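Local atomic coordinates of citrate synthase (Metallosphaera sedula, PDB entry 6ABW), a protein that probably catalyses the condensation of acetyl-CoA with oxaloacetate and water to give citrate and CoA, a step of the tricarboxylic acid cycle. Residues 167-170 / 171-175; 143-146 / 147-150; 336-339 / 340-343. All coordinates share one frame; numbering follows the deposited sequence.

Contact 1. Residues 167-170 / 171-175; sequences SFLK and ASFSR
Ser172 and Phe168 meet one turn apart in the last part of helix 164-173. The hydroxyl of Ser172 lies over one face of the Phe168 ring, displaced toward the rim, with OG 3.5 Å from CE1. CG of Phe168 stands anti to the backbone N (chi1 171°), beside the carbonyl carbon, which turns one ring face to the Ser172 hydroxyl. Ser172 OG also donates to Phe168 O at 2.9 Å. It reaches that oxygen from above the carbonyl plane. Ser172 N also donates to Phe168 O, at 2.9 Å, as the ordinary helical bond. One residue thus grips the carbonyl twice, and the buried hydroxyl is satisfied within its own turn.

Leu169 and Phe173 run side by side and point the same way. Their closest approach is CD2 of Leu169 to CE2 of Phe173, 4.0 Å. Ser174 leaves the helix with positive phi, though its N still donates to Lys170 O at 2.9 Å. Beyond it, the backbone O of Arg175 comes 3.6 Å from CG of Lys170, while NH1 of Arg175 forms a salt bridge with OE1 of Glu181.

Phe168 and Ser172 face helix 128-151. Phe168 also reaches helix 342-365, and with Leu169 it touches Met185 of helix 179-191. The Phe173 ring meets that of Phe337 in the loop before helix 342-365.

Contact 2. Residues 143-146 / 147-150; sequences VANV and LRAK
Arg148 lays the first part of its side chain along the carbonyl of Ala144, one turn back in helix 128-151. Arg148 CB sits 3.5 Å from Ala144 O. Arg148 CG is nearer, 3.3 Å from Ala144 O. It stands beside the backbone N and anti to the carbonyl carbon (chi1 -71°), which brings it over the preceding turn. Arg148 CD passes Ala144 O at 3.7 Å. The chain then bends at chi3 (75°), and the guanidinium leaves the turn. NE donates to the backbone O of Lys154, and NH2 to that of Ser172. Ala144 O itself accepts from Arg148 N at 3.1 Å, so backbone and aliphatic chain of one residue cover this oxygen.

Lys150 does much the same with Val146: its CG lies 3.4 Å from Val146 O, and its N donates to that O. Its NZ goes on to the backbone O of Ser102. Ala149 N donates to Asn145 O at 2.8 Å, nearly straight at 170°.

These two turns lie largely buried among several helices. Asn145, Arg148 and Ala149 touch helix 89-97, Val146 and Lys150 pack on helix 104-119, and Ala144 and Leu147 meet helix 164-173.

Contact 3. Residues 336-339 / 340-343; sequences GFPV and YMFT
The rings of Phe342 and Tyr340 each take a neighbour of the preceding loop on one face. CA of Val339 sits over the centre of the Phe342 ring, 3.7 Å from its centroid and 14° off the normal, as a CH-pi contact. Val339 O also lies over a face. Phe337 O comes 3.7 Å from Phe342 CE1, near the plane of that ring. On the Tyr340 ring, Pro338 CB lies over the face toward the rim, 3.9 Å from the centroid, and Pro338 CG reaches CZ at 3.6 Å. CG of Tyr340 stands between its backbone N and carbonyl carbon (chi1 61°), which turns the ring back against the proline. Tyr340 OH is hydrogen-bonded to OE1 of Glu151.

Met341 N donates to Pro338 O and Phe342 N to Val339 O, both at 3.0 Å, both from above the carbonyl plane. These i to i+3 links fit 3-10 geometry. Were Phe342 an alanine, Val339 CA would be likely to lose its aromatic cover and a gap to open beside Phe238, whose ring meets Phe342 edge-to-face.

The chemistry implies a compact lead-in to helix 342-365: apolar and CH-pi contacts within the turn, polar links outward from Tyr340.

Overall arrangement
Contact 2 is the most buried of the three; contacts 1 and 3 are partly buried, and contact 1 runs out to exposed residues at its helix end. Contacts 1 and 2 join helices 164-173 and 128-151, with Ser172 OG packed on Ala144 CB. Contact 3 packs on both: Phe337 CZ against Phe168 CE2, Pro338 against Leu147, and Tyr340 with Lys150 as a cation-pi pair. Contact 2 lies within a helix and contact 1 at the C-terminal end of one; in both, backbone bonds reach four residues back. Contact 3 uses shorter links and relies more on aromatic faces. Its Phe342 side chain lies about 10 Å from the acetyl-CoA, whereas contacts 1 and 2 lie away from the known or predicted sites.

Contact 1. Residues 167-170 / 171-175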
loop_
_atom_site.group_PDB
_atom_site.type_symbol
_atom_site.label_atom_id
_atom_site.label_comp_id
_atom_site.label_asym_id
_atom_site.label_seq_id
_atom_site.Cartn_x
_atom_site.Cartn_y
_atom_site.Cartn_z
ATOM N N SER A 167 24.617 10.281 -10.678
ATOM C CA SER A 167 24.420 8.840 -10.973
ATOM C C SER A 167 23.027 8.559 -11.521
ATOM O O SER A 167 22.860 7.790 -12.511
ATOM C CB SER A 167 24.712 7.977 -9.757
ATOM O OG SER A 167 26.072 8.063 -9.365
ATOM N N PHE A 168 22.039 9.258 -10.947
ATOM C CA PHE A 168 20.635 9.119 -11.363
ATOM C C PHE A 168 20.420 9.677 -12.788
ATOM O O PHE A 168 19.843 9.032 -13.698
ATOM C CB PHE A 168 19.698 9.769 -10.300
ATOM C CG PHE A 168 18.286 9.836 -10.783
ATOM C CD1 PHE A 168 17.589 8.651 -11.028
ATOM C CD2 PHE A 168 17.652 11.078 -11.101
ATOM C CE1 PHE A 168 16.293 8.662 -11.511
ATOM C CE2 PHE A 168 16.357 11.087 -11.593
ATOM C CZ PHE A 168 15.661 9.879 -11.772
ATOM N N LEU A 169 20.975 10.869 -13.065
ATOM C CA LEU A 169 20.867 11.456 -14.387
ATOM C C LEU A 169 21.619 10.671 -15.469
ATOM O O LEU A 169 21.112 10.518 -16.565
ATOM C CB LEU A 169 21.322 12.891 -14.388
ATOM C CG LEU A 169 20.514 13.918 -13.590
ATOM C CD1 LEU A 169 21.269 15.237 -13.553
ATOM C CD2 LEU A 169 19.130 14.101 -14.165
ATOM N N LYS A 170 22.795 10.160 -15.147
ATOM C CA LYS A 170 23.513 9.326 -16.086
ATOM C C LYS A 170 22.824 8.026 -16.391
ATOM O O LYS A 170 22.795 7.617 -17.544
ATOM C CB LYS A 170 24.914 9.048 -15.570
ATOM C CG LYS A 170 25.807 10.239 -15.644
ATOM C CD LYS A 170 27.255 9.784 -15.320
ATOM C CE LYS A 170 27.857 8.967 -16.485
ATOM N NZ LYS A 170 29.097 8.254 -16.079
ATOM N N ALA A 171 22.228 7.376 -15.389
ATOM C CA ALA A 171 21.472 6.140 -15.641
ATOM C C ALA A 171 20.235 6.451 -16.466
ATOM O O ALA A 171 19.921 5.765 -17.472
ATOM C CB ALA A 171 21.079 5.458 -14.323
ATOM N N SER A 172 19.537 7.529 -16.106
ATOM C CA SER A 172 18.342 7.930 -16.854
ATOM C C SER A 172 18.542 8.183 -18.365
ATOM O O SER A 172 17.721 7.770 -19.211
ATOM C CB SER A 172 17.702 9.176 -16.215
ATOM O OG SER A 172 17.196 8.866 -14.919
ATOM N N PHE A 173 19.639 8.902 -18.685
ATOM C CA PHE A 173 19.755 9.435 -20.016
ATOM C C PHE A 173 20.944 8.927 -20.861
ATOM O O PHE A 173 21.012 9.272 -22.081
ATOM C CB PHE A 173 19.857 10.968 -19.852
ATOM C CG PHE A 173 18.608 11.598 -19.271
ATOM C CD1 PHE A 173 17.399 11.438 -19.914
ATOM C CD2 PHE A 173 18.692 12.412 -18.171
ATOM C CE1 PHE A 173 16.239 12.037 -19.405
ATOM C CE2 PHE A 173 17.521 12.998 -17.622
ATOM C CZ PHE A 173 16.323 12.795 -18.233
ATOM N N SER A 174 21.837 8.174 -20.263
ATOM C CA SER A 174 23.067 7.666 -20.986
ATOM C C SER A 174 23.887 8.811 -21.629
ATOM O O SER A 174 24.251 8.745 -22.792
ATOM C CB SER A 174 22.685 6.710 -22.109
ATOM O OG SER A 174 21.862 5.636 -21.674
ATOM N N ARG A 175 24.081 9.891 -20.911
ATOM C CA ARG A 175 24.994 10.927 -21.324
ATOM C C ARG A 175 25.432 11.541 -19.999
ATOM O O ARG A 175 24.799 11.319 -18.970
ATOM C CB ARG A 175 24.311 11.936 -22.249
ATOM C CG ARG A 175 23.340 12.804 -21.504
ATOM C CD ARG A 175 22.468 13.679 -22.389
ATOM N NE ARG A 175 21.406 14.229 -21.537
ATOM C CZ ARG A 175 21.556 15.213 -20.631
ATOM N NH1 ARG A 175 22.720 15.868 -20.465
ATOM N NH2 ARG A 175 20.501 15.574 -19.906
#

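Contact 2. Residues 143-146 / 147-150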
loop_
_atom_site.group_PDB
_atom_site.type_symbol
_atom_site.label_atom_id
_atom_site.label_comp_id
_atom_site.label_asym_id
_atom_site.label_seq_id
_atom_site.Cartn_x
_atom_site.Cartn_y
_atom_site.Cartn_z
ATOM N N VAL A 143 13.428 4.393 -10.611
ATOM C CA VAL A 143 12.868 5.503 -11.359
ATOM C C VAL A 143 13.555 5.672 -12.737
ATOM O O VAL A 143 12.901 5.850 -13.772
ATOM C CB VAL A 143 12.873 6.781 -10.517
ATOM C CG1 VAL A 143 12.376 7.924 -11.355
ATOM C CG2 VAL A 143 11.944 6.630 -9.313
ATOM N N ALA A 144 14.861 5.449 -12.764
ATOM C CA ALA A 144 15.627 5.562 -13.989
ATOM C C ALA A 144 15.126 4.500 -14.999
ATOM O O ALA A 144 14.941 4.797 -16.181
ATOM C CB ALA A 144 17.127 5.378 -13.668
ATOM N N ASN A 145 14.832 3.309 -14.510
ATOM C CA ASN A 145 14.383 2.199 -15.343
ATOM C C ASN A 145 12.933 2.281 -15.784
ATOM O O ASN A 145 12.564 1.838 -16.844
ATOM C CB ASN A 145 14.814 0.881 -14.745
ATOM C CG ASN A 145 16.306 0.657 -15.000
ATOM O OD1 ASN A 145 16.717 0.517 -16.156
ATOM N ND2 ASN A 145 17.119 0.843 -13.953
ATOM N N VAL A 146 12.093 2.950 -14.944
ATOM C CA VAL A 146 10.735 3.246 -15.327
ATOM C C VAL A 146 10.740 4.201 -16.531
ATOM O O VAL A 146 10.034 4.014 -17.524
ATOM C CB VAL A 146 9.940 3.792 -14.104
ATOM C CG1 VAL A 146 8.612 4.466 -14.524
ATOM C CG2 VAL A 146 9.626 2.672 -13.122
ATOM N N LEU A 147 11.580 5.218 -16.491
ATOM C CA LEU A 147 11.688 6.135 -17.617
ATOM C C LEU A 147 12.123 5.364 -18.866
ATOM O O LEU A 147 11.542 5.535 -19.993
ATOM C CB LEU A 147 12.656 7.280 -17.274
ATOM C CG LEU A 147 13.167 8.024 -18.553
ATOM C CD1 LEU A 147 12.028 8.783 -19.154
ATOM C CD2 LEU A 147 14.337 8.913 -18.150
ATOM N N ARG A 148 13.166 4.563 -18.677
ATOM C CA ARG A 148 13.774 3.901 -19.812
ATOM C C ARG A 148 12.849 2.829 -20.448
ATOM O O ARG A 148 12.707 2.723 -21.671
ATOM C CB ARG A 148 15.134 3.400 -19.416
ATOM C CG ARG A 148 16.124 4.547 -19.243
ATOM C CD ARG A 148 17.464 4.041 -18.753
ATOM N NE ARG A 148 18.218 3.380 -19.819
ATOM C CZ ARG A 148 18.952 4.010 -20.740
ATOM N NH1 ARG A 148 19.528 3.292 -21.677
ATOM N NH2 ARG A 148 19.043 5.345 -20.804
ATOM N N ALA A 149 12.136 2.079 -19.626
ATOM C CA ALA A 149 11.067 1.231 -20.119
ATOM C C ALA A 149 10.005 1.920 -20.917
ATOM O O ALA A 149 9.605 1.458 -22.002
ATOM C CB ALA A 149 10.451 0.400 -19.032
ATOM N N LYS A 150 9.522 3.040 -20.396
ATOM C CA LYS A 150 8.463 3.767 -21.068
ATOM C C LYS A 150 8.961 4.358 -22.415
ATOM O O LYS A 150 8.189 4.417 -23.371
ATOM C CB LYS A 150 7.861 4.822 -20.154
ATOM C CG LYS A 150 6.994 4.215 -19.065
ATOM C CD LYS A 150 6.439 5.285 -18.105
ATOM C CE LYS A 150 5.300 6.110 -18.690
ATOM N NZ LYS A 150 4.101 5.393 -19.219
#

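Contact 3. Residues 336-339 / 340-343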
loop_
_atom_site.group_PDB
_atom_site.type_symbol
_atom_site.label_atom_id
_atom_site.label_comp_id
_atom_site.label_asym_id
_atom_site.label_seq_id
_atom_site.Cartn_x
_atom_site.Cartn_y
_atom_site.Cartn_z
ATOM N N GLY A 336 15.414 16.865 -19.176
ATOM C CA GLY A 336 15.131 15.804 -20.173
ATOM C C GLY A 336 14.040 14.844 -19.798
ATOM O O GLY A 336 13.800 13.884 -20.512
ATOM N N PHE A 337 13.345 15.106 -18.673
ATOM C CA PHE A 337 12.317 14.170 -18.271
ATOM C C PHE A 337 11.013 14.510 -18.950
ATOM O O PHE A 337 10.594 15.652 -18.939
ATOM C CB PHE A 337 12.126 14.123 -16.755
ATOM C CG PHE A 337 13.299 13.535 -16.005
ATOM C CD1 PHE A 337 13.454 12.137 -15.904
ATOM C CD2 PHE A 337 14.193 14.317 -15.360
ATOM C CE1 PHE A 337 14.521 11.597 -15.254
ATOM C CE2 PHE A 337 15.252 13.771 -14.647
ATOM C CZ PHE A 337 15.453 12.409 -14.627
ATOM N N PRO A 338 10.327 13.492 -19.493
ATOM C CA PRO A 338 8.990 13.791 -19.968
ATOM C C PRO A 338 8.010 14.113 -18.814
ATOM O O PRO A 338 8.189 13.616 -17.691
ATOM C CB PRO A 338 8.593 12.537 -20.739
ATOM C CG PRO A 338 9.765 11.634 -20.716
ATOM C CD PRO A 338 10.796 12.122 -19.795
ATOM N N VAL A 339 6.906 14.739 -19.168
ATOM C CA VAL A 339 5.881 15.117 -18.211
ATOM C C VAL A 339 5.367 13.868 -17.419
ATOM O O VAL A 339 5.084 13.928 -16.232
ATOM C CB VAL A 339 4.712 15.837 -18.882
ATOM C CG1 VAL A 339 3.590 16.144 -17.876
ATOM C CG2 VAL A 339 5.226 17.158 -19.490
ATOM N N TYR A 340 5.288 12.728 -18.064
ATOM C CA TYR A 340 4.755 11.539 -17.407
ATOM C C TYR A 340 5.595 11.066 -16.213
ATOM O O TYR A 340 5.155 10.180 -15.471
ATOM C CB TYR A 340 4.465 10.352 -18.376
ATOM C CG TYR A 340 5.640 9.785 -19.134
ATOM C CD1 TYR A 340 6.640 9.081 -18.486
ATOM C CD2 TYR A 340 5.726 9.908 -20.540
ATOM C CE1 TYR A 340 7.703 8.525 -19.172
ATOM C CE2 TYR A 340 6.810 9.377 -21.227
ATOM C CZ TYR A 340 7.770 8.674 -20.556
ATOM O OH TYR A 340 8.854 8.141 -21.215
ATOM N N MET A 341 6.794 11.575 -16.064
ATOM C CA MET A 341 7.680 11.196 -15.000
ATOM C C MET A 341 7.561 12.132 -13.814
ATOM O O MET A 341 8.203 11.821 -12.816
ATOM C CB MET A 341 9.164 11.202 -15.429
ATOM C CG MET A 341 9.554 10.078 -16.399
ATOM S SD MET A 341 9.224 8.433 -15.803
ATOM C CE MET A 341 10.302 8.322 -14.400
ATOM N N PHE A 342 6.822 13.258 -13.858
ATOM C CA PHE A 342 7.033 14.230 -12.798
ATOM C C PHE A 342 6.665 13.773 -11.358
ATOM O O PHE A 342 7.401 14.032 -10.411
ATOM C CB PHE A 342 6.343 15.544 -13.116
ATOM C CG PHE A 342 6.846 16.297 -14.339
ATOM C CD1 PHE A 342 7.980 15.961 -14.997
ATOM C CD2 PHE A 342 6.123 17.421 -14.744
ATOM C CE1 PHE A 342 8.370 16.715 -16.126
ATOM C CE2 PHE A 342 6.489 18.185 -15.823
ATOM C CZ PHE A 342 7.638 17.824 -16.524
ATOM N N THR A 343 5.542 13.079 -11.224
ATOM C CA THR A 343 5.155 12.582 -9.925
ATOM C C THR A 343 6.126 11.473 -9.436
ATOM O O THR A 343 6.324 11.336 -8.240
ATOM C CB THR A 343 3.670 12.170 -9.892
ATOM O OG1 THR A 343 2.907 13.391 -10.050
ATOM C CG2 THR A 343 3.292 11.559 -8.545
#